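Local structure of coenzyme F420-dependent N(5),N(10)-methenyltetrahydromethanopterin reductase-related protein (Desulfurobacterium thermolithotrophum DSM 11699, 6HUZ) at the FE9/GUE site and the interface of chains A and B. The protein uses tetrahydrofolate derivatives as substrates and, as a bacterial paralog of [Fe]-hydrogenase, binds the iron-guanylylpyridinol cofactor. Coordinates in Å, arbitrary orientation; residue numbers count along the deposited sequence, not the author numbering. Chains: chain A/B, Coenzyme F420-dependent N(5),N(10)-methenyltetrahydromethanopterin reductase-related protein.

Contact 1 and contact 2 lie about 29 Å apart, measured between the centres of their C-alpha atoms, and both need the two chains. In contact 1 chain A holds the iron cofactor, while chain B closes over the methenyltetrahydrofolate with B:Thr230, just ahead of helix 232-262, and the 3-10 turn 272-274. Contact 2 uses helix 232-262 itself, packed on the start of helix 320-331 near the two-fold axis. Helix 196-203 serves both, through A:Gly203 in contact 1 and B:Glu197 in contact 2. Pairing of the chains thus appears to be a condition for a complete folate pocket.

Contact 1: the FE9/GUE site. Residues chain A 7, 9-10, 13-14, 50-51, 75, 88, 90-91, 99, 117-118, 147-150, 203-205; chain B 230, 273-274. With FE9 (iron-guanylyl pyridinol cofactor), chain C; GUE (5,10-Methenyltetrahydrofolate), chain D.
After strand 2-6 the backbone runs through A:Gly7 and A:Gly9, both at positive phi (115° at A:Gly9), and this Rossmann glycine loop turns its N-H groups on the cofactor: A:Gly9 N gives a hydrogen bond to ribose O3' of FE9 at 2.8 Å, and A:Ser10 N binds phosphate O1P. A:Asp50, CG anti to its N, grips the ribose with one oxygen: OD2 takes O2' of FE9 on its syn lone pair at 2.9 Å and O3' nearly along the C-O axis. A:Asp75 reads the guanine edge; OD2 receives N1A of FE9 at 3.0 Å almost straight (178° at H), while N2A meets OD1 from above the carboxylate plane. A:Pro51 CD and A:Ile99 CD1 clamp opposite faces of the base. A:Cys117 SG, in the crowded position between N and carbonyl carbon (chi1 82°), binds the iron atom FE of FE9 at 2.5 Å. Water 1 also binds the iron and hydrogen-bonds to pyridinol O2. Beyond this water, methenyl carbon C1 of GUE stands 4.8 Å from FE of FE9, placing the one-carbon unit opposite the metal. A:Phe91, backed by A:Thr118 CG2 over its ring centre, meets the pyridinol edge-to-face and touches the GUE benzoyl ring with CE2; A:Tyr13 touches that ring with CZ and OH. A:Gly203 O accepts pterin N3 of GUE at 2.6 Å and also N2. From chain B, B:Thr230 OG1 donates to O11 of GUE at 2.6 Å, and B:Ser273 O takes N8 from above its carbonyl plane at 2.8 Å. The site runs from the strand ends of the chain A Rossmann domain, where the nucleotide lies, into the cleft against chain B, where the folate lies.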
loop_
_atom_site.group_PDB
_atom_site.type_symbol
_atom_site.label_atom_id
_atom_site.label_comp_id
_atom_site.label_asym_id
_atom_site.label_seq_id
_atom_site.Cartn_x
_atom_site.Cartn_y
_atom_site.Cartn_z
ATOM N N GLY A 7 -13.181 -22.258 -21.450
ATOM C CA GLY A 7 -12.827 -21.002 -22.108
ATOM C C GLY A 7 -11.655 -21.128 -23.062
ATOM O O GLY A 7 -10.587 -21.576 -22.672
ATOM N N GLY A 9 -10.145 -18.580 -24.838
ATOM C CA GLY A 9 -9.338 -17.377 -24.669
ATOM C C GLY A 9 -9.770 -16.475 -25.814
ATOM O O GLY A 9 -10.101 -16.991 -26.880
ATOM N N SER A 10 -9.817 -15.146 -25.630
ATOM C CA SER A 10 -10.261 -14.266 -26.704
ATOM C C SER A 10 -9.259 -14.058 -27.843
ATOM O O SER A 10 -8.289 -13.325 -27.691
ATOM C CB SER A 10 -10.702 -12.920 -26.168
ATOM O OG SER A 10 -10.789 -11.944 -27.200
ATOM N N TYR A 13 -8.785 -10.289 -28.612
ATOM C CA TYR A 13 -8.067 -9.484 -27.631
ATOM C C TYR A 13 -6.566 -9.710 -27.728
ATOM O O TYR A 13 -5.824 -8.734 -27.785
ATOM C CB TYR A 13 -8.568 -9.698 -26.196
ATOM C CG TYR A 13 -7.812 -8.798 -25.241
ATOM C CD1 TYR A 13 -8.207 -7.478 -25.044
ATOM C CD2 TYR A 13 -6.631 -9.220 -24.645
ATOM C CE1 TYR A 13 -7.484 -6.625 -24.222
ATOM C CE2 TYR A 13 -5.896 -8.374 -23.820
ATOM C CZ TYR A 13 -6.323 -7.070 -23.624
ATOM O OH TYR A 13 -5.614 -6.200 -22.841
ATOM N N TYR A 14 -6.130 -10.978 -27.799
ATOM C CA TYR A 14 -4.708 -11.300 -27.862
ATOM C C TYR A 14 -4.033 -11.023 -29.199
ATOM O O TYR A 14 -2.815 -11.107 -29.264
ATOM C CB TYR A 14 -4.472 -12.756 -27.446
ATOM C CG TYR A 14 -5.015 -13.082 -26.073
ATOM C CD1 TYR A 14 -4.591 -12.378 -24.952
ATOM C CD2 TYR A 14 -5.859 -14.166 -25.879
ATOM C CE1 TYR A 14 -5.064 -12.687 -23.680
ATOM C CE2 TYR A 14 -6.309 -14.511 -24.608
ATOM C CZ TYR A 14 -5.912 -13.766 -23.512
ATOM O OH TYR A 14 -6.361 -14.092 -22.260
ATOM N N ASP A 50 -16.177 -24.525 -24.642
ATOM C CA ASP A 50 -16.381 -23.098 -24.909
ATOM C C ASP A 50 -17.586 -22.991 -25.821
ATOM O O ASP A 50 -17.653 -23.686 -26.812
ATOM C CB ASP A 50 -15.154 -22.444 -25.552
ATOM C CG ASP A 50 -15.280 -20.939 -25.712
ATOM O OD1 ASP A 50 -16.264 -20.486 -26.324
ATOM O OD2 ASP A 50 -14.390 -20.219 -25.234
ATOM N N PRO A 51 -18.551 -22.122 -25.520
ATOM C CA PRO A 51 -19.732 -22.014 -26.387
ATOM C C PRO A 51 -19.469 -21.495 -27.793
ATOM O O PRO A 51 -20.293 -21.710 -28.666
ATOM C CB PRO A 51 -20.635 -21.026 -25.623
ATOM C CG PRO A 51 -19.728 -20.227 -24.818
ATOM C CD PRO A 51 -18.626 -21.173 -24.391
ATOM N N ASP A 75 -20.823 -27.459 -21.456
ATOM C CA ASP A 75 -20.122 -27.320 -20.179
ATOM C C ASP A 75 -20.480 -28.427 -19.212
ATOM O O ASP A 75 -19.611 -28.918 -18.500
ATOM C CB ASP A 75 -20.457 -25.969 -19.523
ATOM C CG ASP A 75 -19.865 -24.732 -20.175
ATOM O OD1 ASP A 75 -19.007 -24.880 -21.073
ATOM O OD2 ASP A 75 -20.266 -23.616 -19.791
ATOM N N PHE A 88 -11.079 -20.536 -17.303
ATOM C CA PHE A 88 -10.419 -19.479 -18.097
ATOM C C PHE A 88 -11.653 -18.727 -18.663
ATOM O O PHE A 88 -11.846 -18.651 -19.867
ATOM C CB PHE A 88 -9.563 -20.113 -19.235
ATOM C CG PHE A 88 -8.508 -19.167 -19.754
ATOM C CD1 PHE A 88 -8.794 -18.280 -20.786
ATOM C CD2 PHE A 88 -7.240 -19.128 -19.175
ATOM C CE1 PHE A 88 -7.844 -17.350 -21.209
ATOM C CE2 PHE A 88 -6.283 -18.205 -19.612
ATOM C CZ PHE A 88 -6.600 -17.306 -20.607
ATOM N N PRO A 90 -14.784 -15.427 -18.679
ATOM C CA PRO A 90 -14.773 -13.952 -18.728
ATOM C C PRO A 90 -14.648 -13.125 -17.446
ATOM O O PRO A 90 -15.084 -13.504 -16.369
ATOM C CB PRO A 90 -16.105 -13.608 -19.408
ATOM C CG PRO A 90 -16.458 -14.795 -20.205
ATOM C CD PRO A 90 -15.930 -15.985 -19.415
ATOM N N PHE A 91 -14.089 -11.925 -17.607
ATOM C CA PHE A 91 -13.993 -10.954 -16.506
ATOM C C PHE A 91 -15.463 -10.542 -16.242
ATOM O O PHE A 91 -15.852 -10.297 -15.096
ATOM C CB PHE A 91 -13.211 -9.710 -16.930
ATOM C CG PHE A 91 -11.719 -9.810 -16.736
ATOM C CD1 PHE A 91 -11.170 -9.789 -15.466
ATOM C CD2 PHE A 91 -10.866 -9.918 -17.826
ATOM C CE1 PHE A 91 -9.787 -9.833 -15.286
ATOM C CE2 PHE A 91 -9.486 -9.985 -17.643
ATOM C CZ PHE A 91 -8.958 -9.958 -16.376
ATOM N N ILE A 99 -21.160 -20.780 -14.740
ATOM C CA ILE A 99 -20.490 -22.019 -15.149
ATOM C C ILE A 99 -20.184 -22.897 -13.942
ATOM O O ILE A 99 -20.490 -24.090 -13.960
ATOM C CB ILE A 99 -19.200 -21.706 -15.968
ATOM C CG1 ILE A 99 -19.537 -20.969 -17.278
ATOM C CG2 ILE A 99 -18.422 -22.978 -16.281
ATOM C CD1 ILE A 99 -18.479 -20.043 -17.747
ATOM N N CYS A 117 -6.957 -15.591 -13.562
ATOM C CA CYS A 117 -6.895 -14.164 -13.223
ATOM C C CYS A 117 -8.241 -13.455 -13.178
ATOM O O CYS A 117 -8.296 -12.377 -12.622
ATOM C CB CYS A 117 -5.963 -13.434 -14.187
ATOM S SG CYS A 117 -6.754 -12.992 -15.771
ATOM N N THR A 118 -9.301 -13.996 -13.795
ATOM C CA THR A 118 -10.596 -13.309 -13.816
ATOM C C THR A 118 -11.526 -13.507 -12.615
ATOM O O THR A 118 -12.627 -12.944 -12.621
ATOM C CB THR A 118 -11.355 -13.751 -15.087
ATOM O OG1 THR A 118 -11.470 -15.181 -15.067
ATOM C CG2 THR A 118 -10.644 -13.292 -16.368
ATOM N N PRO A 147 -2.079 -18.414 -14.382
ATOM C CA PRO A 147 -0.859 -18.366 -15.204
ATOM C C PRO A 147 0.075 -17.199 -14.908
ATOM O O PRO A 147 1.262 -17.321 -15.215
ATOM C CB PRO A 147 -1.387 -18.312 -16.637
ATOM C CG PRO A 147 -2.761 -17.787 -16.540
ATOM C CD PRO A 147 -3.297 -18.132 -15.182
ATOM N N ALA A 148 -0.463 -16.078 -14.360
ATOM C CA ALA A 148 0.290 -14.844 -14.003
ATOM C C ALA A 148 1.167 -14.540 -15.219
ATOM O O ALA A 148 2.373 -14.288 -15.122
ATOM C CB ALA A 148 1.159 -15.104 -12.766
ATOM N N ALA A 149 0.529 -14.659 -16.383
ATOM C CA ALA A 149 1.135 -14.511 -17.711
ATOM C C ALA A 149 0.059 -14.943 -18.700
ATOM O O ALA A 149 -0.990 -15.439 -18.276
ATOM C CB ALA A 149 2.355 -15.468 -17.846
ATOM N N ILE A 150 0.304 -14.757 -20.008
ATOM C CA ILE A 150 -0.653 -15.192 -21.002
ATOM C C ILE A 150 -0.168 -16.564 -21.529
ATOM O O ILE A 150 0.860 -16.623 -22.225
ATOM C CB ILE A 150 -0.782 -14.158 -22.158
ATOM C CG1 ILE A 150 -1.341 -12.807 -21.584
ATOM C CG2 ILE A 150 -1.648 -14.722 -23.303
ATOM C CD1 ILE A 150 -1.295 -11.634 -22.629
ATOM N N GLY A 203 -0.487 -12.512 -8.949
ATOM C CA GLY A 203 -0.696 -12.963 -10.337
ATOM C C GLY A 203 -1.345 -12.041 -11.357
ATOM O O GLY A 203 -0.967 -12.042 -12.542
ATOM N N ASP A 204 -2.358 -11.292 -10.934
ATOM C CA ASP A 204 -3.099 -10.354 -11.795
ATOM C C ASP A 204 -2.233 -9.204 -12.300
ATOM O O ASP A 204 -1.081 -9.051 -11.906
ATOM C CB ASP A 204 -4.247 -9.691 -11.011
ATOM C CG ASP A 204 -5.297 -10.631 -10.499
ATOM O OD1 ASP A 204 -5.245 -11.854 -10.851
ATOM O OD2 ASP A 204 -6.174 -10.168 -9.749
ATOM N N MET A 205 -2.827 -8.385 -13.166
ATOM C CA MET A 205 -2.184 -7.217 -13.732
ATOM C C MET A 205 -1.659 -6.269 -12.637
ATOM O O MET A 205 -0.687 -5.570 -12.908
ATOM C CB MET A 205 -3.131 -6.489 -14.682
ATOM C CG MET A 205 -4.446 -6.142 -14.051
ATOM S SD MET A 205 -5.353 -5.097 -15.201
ATOM C CE MET A 205 -7.061 -5.055 -14.343
ATOM N N THR B 230 -8.119 -1.796 -20.223
ATOM C CA THR B 230 -9.006 -2.349 -19.182
ATOM C C THR B 230 -9.818 -1.214 -18.528
ATOM O O THR B 230 -9.508 -0.052 -18.773
ATOM C CB THR B 230 -8.205 -3.220 -18.180
ATOM O OG1 THR B 230 -9.137 -3.940 -17.371
ATOM C CG2 THR B 230 -7.274 -2.409 -17.284
ATOM N N SER B 273 5.293 -10.472 -17.388
ATOM C CA SER B 273 4.198 -10.347 -18.343
ATOM C C SER B 273 3.516 -8.989 -18.308
ATOM O O SER B 273 2.615 -8.745 -19.100
ATOM C CB SER B 273 3.202 -11.477 -18.159
ATOM O OG SER B 273 3.780 -12.679 -18.630
ATOM N N MET B 274 3.944 -8.101 -17.411
ATOM C CA MET B 274 3.343 -6.769 -17.360
ATOM C C MET B 274 4.358 -5.722 -17.837
ATOM O O MET B 274 4.099 -4.515 -17.740
ATOM C CB MET B 274 2.783 -6.499 -15.963
ATOM C CG MET B 274 1.402 -7.117 -15.737
ATOM S SD MET B 274 0.078 -6.460 -16.845
ATOM C CE MET B 274 0.116 -4.651 -16.385
HETATM O O2 FE9 C . -6.379 -11.663 -19.956
HETATM FE FE FE9 C . -5.253 -13.618 -17.651
HETATM C C1F FE9 C . -4.360 -14.349 -19.074
HETATM O O1F FE9 C . -3.807 -14.805 -19.950
HETATM C C2F FE9 C . -3.735 -13.835 -16.642
HETATM O O2F FE9 C . -2.805 -14.005 -16.023
HETATM C C8 FE9 C . -6.006 -15.259 -17.042
HETATM O O18 FE9 C . -5.392 -16.048 -16.346
HETATM C C7 FE9 C . -7.439 -15.574 -17.439
HETATM C C6 FE9 C . -7.812 -14.546 -18.469
HETATM N N1 FE9 C . -6.884 -13.524 -18.727
HETATM C C5 FE9 C . -9.095 -14.643 -19.184
HETATM C C5M FE9 C . -10.062 -15.736 -18.832
HETATM C C4 FE9 C . -9.407 -13.620 -20.196
HETATM C C3 FE9 C . -8.422 -12.535 -20.460
HETATM C C3M FE9 C . -8.662 -11.466 -21.495
HETATM C C2 FE9 C . -7.126 -12.536 -19.684
HETATM O O3P FE9 C . -10.634 -13.686 -20.783
HETATM P P1 FE9 C . -10.887 -14.266 -22.269
HETATM O O1P FE9 C . -9.640 -14.246 -23.017
HETATM O O2P FE9 C . -11.892 -13.234 -23.005
HETATM O "O5'" FE9 C . -11.469 -15.736 -22.072
HETATM C "C5'" FE9 C . -12.779 -15.983 -21.587
HETATM C "C4'" FE9 C . -13.318 -17.160 -22.392
HETATM O "O4'" FE9 C . -14.560 -17.583 -21.844
HETATM C "C1'" FE9 C . -15.370 -18.047 -22.916
HETATM C "C2'" FE9 C . -15.085 -17.060 -24.028
HETATM O "O2'" FE9 C . -15.431 -17.535 -25.337
HETATM C "C3'" FE9 C . -13.591 -16.811 -23.854
HETATM O "O3'" FE9 C . -12.790 -17.643 -24.695
HETATM N N9A FE9 C . -16.773 -18.151 -22.470
HETATM C C4A FE9 C . -17.247 -19.261 -21.954
HETATM N N3A FE9 C . -16.718 -20.493 -21.771
HETATM C C2A FE9 C . -17.500 -21.467 -21.261
HETATM N N2A FE9 C . -16.921 -22.671 -21.057
HETATM N N1A FE9 C . -18.795 -21.293 -20.934
HETATM C C6A FE9 C . -19.436 -20.127 -21.129
HETATM O O6A FE9 C . -20.626 -19.977 -20.806
HETATM C C5A FE9 C . -18.660 -19.000 -21.651
HETATM N N7A FE9 C . -18.897 -17.717 -21.962
HETATM C C8A FE9 C . -17.738 -17.211 -22.456
HETATM N N1 GUE D . 0.572 -10.408 -16.485
HETATM C C2 GUE D . 0.198 -10.901 -15.273
HETATM N N3 GUE D . -1.079 -11.043 -14.905
HETATM C C4 GUE D . -2.100 -10.734 -15.686
HETATM C C6 GUE D . -2.334 -9.962 -19.414
HETATM C "C1'" GUE D . -8.164 -7.216 -19.439
HETATM C "C2'" GUE D . -7.510 -7.048 -18.212
HETATM C "C3'" GUE D . -6.204 -7.517 -18.038
HETATM C "C4'" GUE D . -5.540 -8.183 -19.081
HETATM C "C5'" GUE D . -6.216 -8.371 -20.297
HETATM O O4 GUE D . -3.269 -10.909 -15.280
HETATM C C4A GUE D . -1.779 -10.223 -17.036
HETATM N N5 GUE D . -2.672 -9.773 -18.010
HETATM C C7 GUE D . -1.033 -9.183 -19.568
HETATM N N8 GUE D . -0.015 -9.596 -18.607
HETATM C C8A GUE D . -0.366 -10.071 -17.386
HETATM N N2 GUE D . 1.191 -11.221 -14.407
HETATM C C9 GUE D . -3.414 -9.090 -20.073
HETATM N N10 GUE D . -4.248 -8.745 -18.924
HETATM C "C6'" GUE D . -7.511 -7.884 -20.469
HETATM C C11 GUE D . -9.577 -6.713 -19.642
HETATM O O11 GUE D . -10.050 -5.873 -18.891
HETATM N N GUE D . -10.305 -7.227 -20.642
HETATM C CA GUE D . -11.730 -6.937 -20.809
HETATM C C GUE D . -12.562 -8.203 -20.842
HETATM O OX1 GUE D . -12.037 -9.275 -21.241
HETATM O OX2 GUE D . -13.755 -8.167 -20.466
HETATM C CB GUE D . -11.992 -6.064 -22.042
HETATM C CG GUE D . -10.721 -5.664 -22.800
HETATM C CD GUE D . -11.012 -4.915 -24.094
HETATM O OE1 GUE D . -10.342 -3.875 -24.338
HETATM O OE2 GUE D . -11.893 -5.368 -24.874
HETATM C C1 GUE D . -3.729 -9.088 -17.807
HETATM O O HOH W 1 -4.979 -11.391 -17.782
HETATM O O HOH W 2 -5.296 -9.295 -14.562
HETATM O O HOH W 3 -12.767 -11.672 -20.135
#

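Contact 2: the interface of chains A and B. Residues chain A 244, 247-248, 251-252, 314, 318-320, 323; chain B 197, 244, 318-321, 323-324.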
loop_
_atom_site.group_PDB
_atom_site.type_symbol
_atom_site.label_atom_id
_atom_site.label_comp_id
_atom_site.label_asym_id
_atom_site.label_seq_id
_atom_site.Cartn_x
_atom_site.Cartn_y
_atom_site.Cartn_z
ATOM N N GLN A 244 -1.121 1.608 3.642
ATOM C CA GLN A 244 -2.517 1.579 4.108
ATOM C C GLN A 244 -3.174 2.896 3.673
ATOM O O GLN A 244 -4.290 2.894 3.190
ATOM C CB GLN A 244 -2.567 1.501 5.640
ATOM C CG GLN A 244 -3.954 1.375 6.262
ATOM C CD GLN A 244 -4.736 0.190 5.749
ATOM O OE1 GLN A 244 -4.599 -0.944 6.229
ATOM N NE2 GLN A 244 -5.572 0.424 4.761
ATOM N N SER A 247 -3.818 2.953 -0.152
ATOM C CA SER A 247 -4.907 1.986 -0.431
ATOM C C SER A 247 -6.284 2.560 0.015
ATOM O O SER A 247 -7.254 2.491 -0.740
ATOM C CB SER A 247 -4.654 0.677 0.332
ATOM O OG SER A 247 -5.618 -0.274 -0.093
ATOM N N SER A 248 -6.361 3.124 1.251
ATOM C CA SER A 248 -7.613 3.680 1.785
ATOM C C SER A 248 -8.138 4.823 0.911
ATOM O O SER A 248 -9.350 4.933 0.671
ATOM C CB SER A 248 -7.413 4.224 3.215
ATOM O OG SER A 248 -7.053 3.143 4.074
ATOM N N THR A 251 -9.463 3.373 -2.431
ATOM C CA THR A 251 -10.742 2.679 -2.179
ATOM C C THR A 251 -11.893 3.604 -1.924
ATOM O O THR A 251 -12.998 3.427 -2.449
ATOM C CB THR A 251 -10.613 1.747 -0.960
ATOM O OG1 THR A 251 -9.698 0.725 -1.293
ATOM C CG2 THR A 251 -11.960 1.113 -0.516
ATOM N N LYS A 252 -11.677 4.572 -1.074
ATOM C CA LYS A 252 -12.748 5.466 -0.736
ATOM C C LYS A 252 -12.964 6.601 -1.721
ATOM O O LYS A 252 -14.113 6.941 -2.014
ATOM C CB LYS A 252 -12.427 6.065 0.647
ATOM C CG LYS A 252 -13.432 7.045 1.195
ATOM C CD LYS A 252 -14.659 6.377 1.719
ATOM C CE LYS A 252 -15.395 7.292 2.670
ATOM N NZ LYS A 252 -16.535 6.580 3.296
ATOM N N THR A 314 -12.822 9.896 7.002
ATOM C CA THR A 314 -12.414 8.517 7.218
ATOM C C THR A 314 -11.043 8.487 7.849
ATOM O O THR A 314 -10.344 9.508 7.904
ATOM C CB THR A 314 -12.429 7.679 5.928
ATOM O OG1 THR A 314 -12.305 6.294 6.296
ATOM C CG2 THR A 314 -11.307 8.060 4.962
ATOM N N ALA A 318 -6.039 3.534 9.344
ATOM C CA ALA A 318 -6.471 2.457 10.231
ATOM C C ALA A 318 -5.959 1.085 9.704
ATOM O O ALA A 318 -6.257 0.701 8.569
ATOM C CB ALA A 318 -7.990 2.459 10.368
ATOM N N PRO A 319 -5.152 0.358 10.507
ATOM C CA PRO A 319 -4.605 -0.926 10.046
ATOM C C PRO A 319 -5.637 -2.037 9.911
ATOM O O PRO A 319 -6.155 -2.549 10.901
ATOM C CB PRO A 319 -3.526 -1.257 11.099
ATOM C CG PRO A 319 -3.366 -0.035 11.910
ATOM C CD PRO A 319 -4.676 0.672 11.868
ATOM N N SER A 320 -5.924 -2.428 8.671
ATOM C CA SER A 320 -6.898 -3.494 8.401
ATOM C C SER A 320 -6.797 -4.710 9.311
ATOM O O SER A 320 -7.797 -5.076 9.922
ATOM C CB SER A 320 -6.826 -3.950 6.948
ATOM O OG SER A 320 -7.538 -3.046 6.124
ATOM N N LEU A 323 -8.406 -3.950 12.615
ATOM C CA LEU A 323 -9.870 -3.801 12.507
ATOM C C LEU A 323 -10.491 -5.207 12.294
ATOM O O LEU A 323 -11.564 -5.506 12.805
ATOM C CB LEU A 323 -10.256 -2.935 11.286
ATOM C CG LEU A 323 -10.038 -1.420 11.389
ATOM C CD1 LEU A 323 -9.824 -0.808 10.003
ATOM C CD2 LEU A 323 -11.213 -0.750 12.031
ATOM N N GLU B 197 -4.196 13.604 8.973
ATOM C CA GLU B 197 -3.714 12.230 8.949
ATOM C C GLU B 197 -2.641 11.956 7.883
ATOM O O GLU B 197 -1.866 11.014 8.029
ATOM C CB GLU B 197 -4.894 11.282 8.766
ATOM C CG GLU B 197 -4.604 9.847 9.140
ATOM C CD GLU B 197 -5.787 8.928 8.913
ATOM O OE1 GLU B 197 -6.684 9.288 8.111
ATOM O OE2 GLU B 197 -5.816 7.844 9.538
ATOM N N GLN B 244 -3.197 -2.623 0.044
ATOM C CA GLN B 244 -3.820 -3.069 1.302
ATOM C C GLN B 244 -3.137 -4.380 1.713
ATOM O O GLN B 244 -2.810 -4.563 2.870
ATOM C CB GLN B 244 -5.313 -3.353 1.086
ATOM C CG GLN B 244 -6.109 -3.741 2.328
ATOM C CD GLN B 244 -6.025 -2.720 3.437
ATOM O OE1 GLN B 244 -6.767 -1.728 3.472
ATOM N NE2 GLN B 244 -5.119 -2.938 4.365
ATOM N N ALA B 318 -8.742 -7.009 3.273
ATOM C CA ALA B 318 -9.927 -6.312 3.766
ATOM C C ALA B 318 -9.723 -4.772 3.681
ATOM O O ALA B 318 -8.773 -4.235 4.261
ATOM C CB ALA B 318 -10.242 -6.745 5.195
ATOM N N PRO B 319 -10.585 -4.058 2.926
ATOM C CA PRO B 319 -10.416 -2.605 2.776
ATOM C C PRO B 319 -10.705 -1.805 4.038
ATOM O O PRO B 319 -11.850 -1.684 4.468
ATOM C CB PRO B 319 -11.380 -2.248 1.625
ATOM C CG PRO B 319 -11.815 -3.534 1.048
ATOM C CD PRO B 319 -11.747 -4.533 2.150
ATOM N N SER B 320 -9.656 -1.235 4.628
ATOM C CA SER B 320 -9.796 -0.430 5.849
ATOM C C SER B 320 -10.976 0.532 5.859
ATOM O O SER B 320 -11.778 0.474 6.787
ATOM C CB SER B 320 -8.517 0.342 6.149
ATOM O OG SER B 320 -7.576 -0.507 6.778
ATOM N N PRO B 321 -11.142 1.442 4.875
ATOM C CA PRO B 321 -12.293 2.377 4.941
ATOM C C PRO B 321 -13.659 1.705 5.077
ATOM O O PRO B 321 -14.534 2.283 5.744
ATOM C CB PRO B 321 -12.152 3.246 3.679
ATOM C CG PRO B 321 -11.169 2.578 2.833
ATOM C CD PRO B 321 -10.300 1.708 3.693
ATOM N N LEU B 323 -14.132 -1.349 6.623
ATOM C CA LEU B 323 -14.167 -1.850 8.011
ATOM C C LEU B 323 -14.409 -0.647 8.960
ATOM O O LEU B 323 -15.106 -0.764 9.960
ATOM C CB LEU B 323 -12.817 -2.490 8.409
ATOM C CG LEU B 323 -12.489 -3.877 7.841
ATOM C CD1 LEU B 323 -10.976 -4.082 7.752
ATOM C CD2 LEU B 323 -13.070 -4.959 8.697
ATOM N N VAL B 324 -13.812 0.503 8.647
ATOM C CA VAL B 324 -13.964 1.707 9.472
ATOM C C VAL B 324 -15.453 2.128 9.489
ATOM O O VAL B 324 -16.019 2.380 10.562
ATOM C CB VAL B 324 -13.016 2.849 9.014
ATOM C CG1 VAL B 324 -13.389 4.200 9.662
ATOM C CG2 VAL B 324 -11.568 2.504 9.354
HETATM O O HOH W 4 -8.297 11.448 8.584
HETATM O O HOH W 5 -8.317 -0.354 1.040
HETATM O O HOH W 6 -14.460 5.084 5.814
#
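B:Pro321, in the first turn of helix 320-331, buries the most surface of this patch, 68 Å². Its ring lies against helix 232-262 of chain A: CD rests on A:Ser248, and CG meets A:Thr251 CG2 at 3.7 Å, the two side chains crossing obliquely. Its carbonyl O is tied through water 6 to A:Thr314 OG1. A:Leu323, CG anti to the carbonyl carbon (chi1 -75°), crosses its own copy obliquely, CD1 lying 3.8 Å from B:Leu323 CB and also touching B:Val324 CG2, which in turn packs on A:Ala318 CB. Beside this apolar contact the hydroxyls of the two Ser320 residues face each other across the two-fold axis. A:Ser320 OG and B:Ser320 OG are 2.6 Å apart, and each reaches across to the other chain's Ala318 carbonyl, B:Ser320 OG to A:Ala318 O at 2.5 Å, in the carbonyl plane. Two hydroxyls bring two protons to these three short bonds, so the protons may be shared or alternate. The Gln244 pair sets the frame. Their side chains lie side by side with amide planes 43° apart, and A:Gln244 NE2 donates to B:Gln244 OE1 at 2.8 Å, within its own amide plane, the twin bond running back. Each OE1 also accepts its own chain's helix-start amide, A:Ser320 N to A:Gln244 OE1 at 3.1 Å and almost straight (176° at H), so the glutamine caps helix 320-331 as it binds its mate. A:Ser248 OG, donating to A:Gln244 O, accepts from A:Gln244 NE2 at 3.2 Å and steadies that amide. Polar pairs on the two-fold axis with apolar flanks lock helices 232-262 and 320-331 of both chains together, probably contributing to the dimer seen in the deposited assembly.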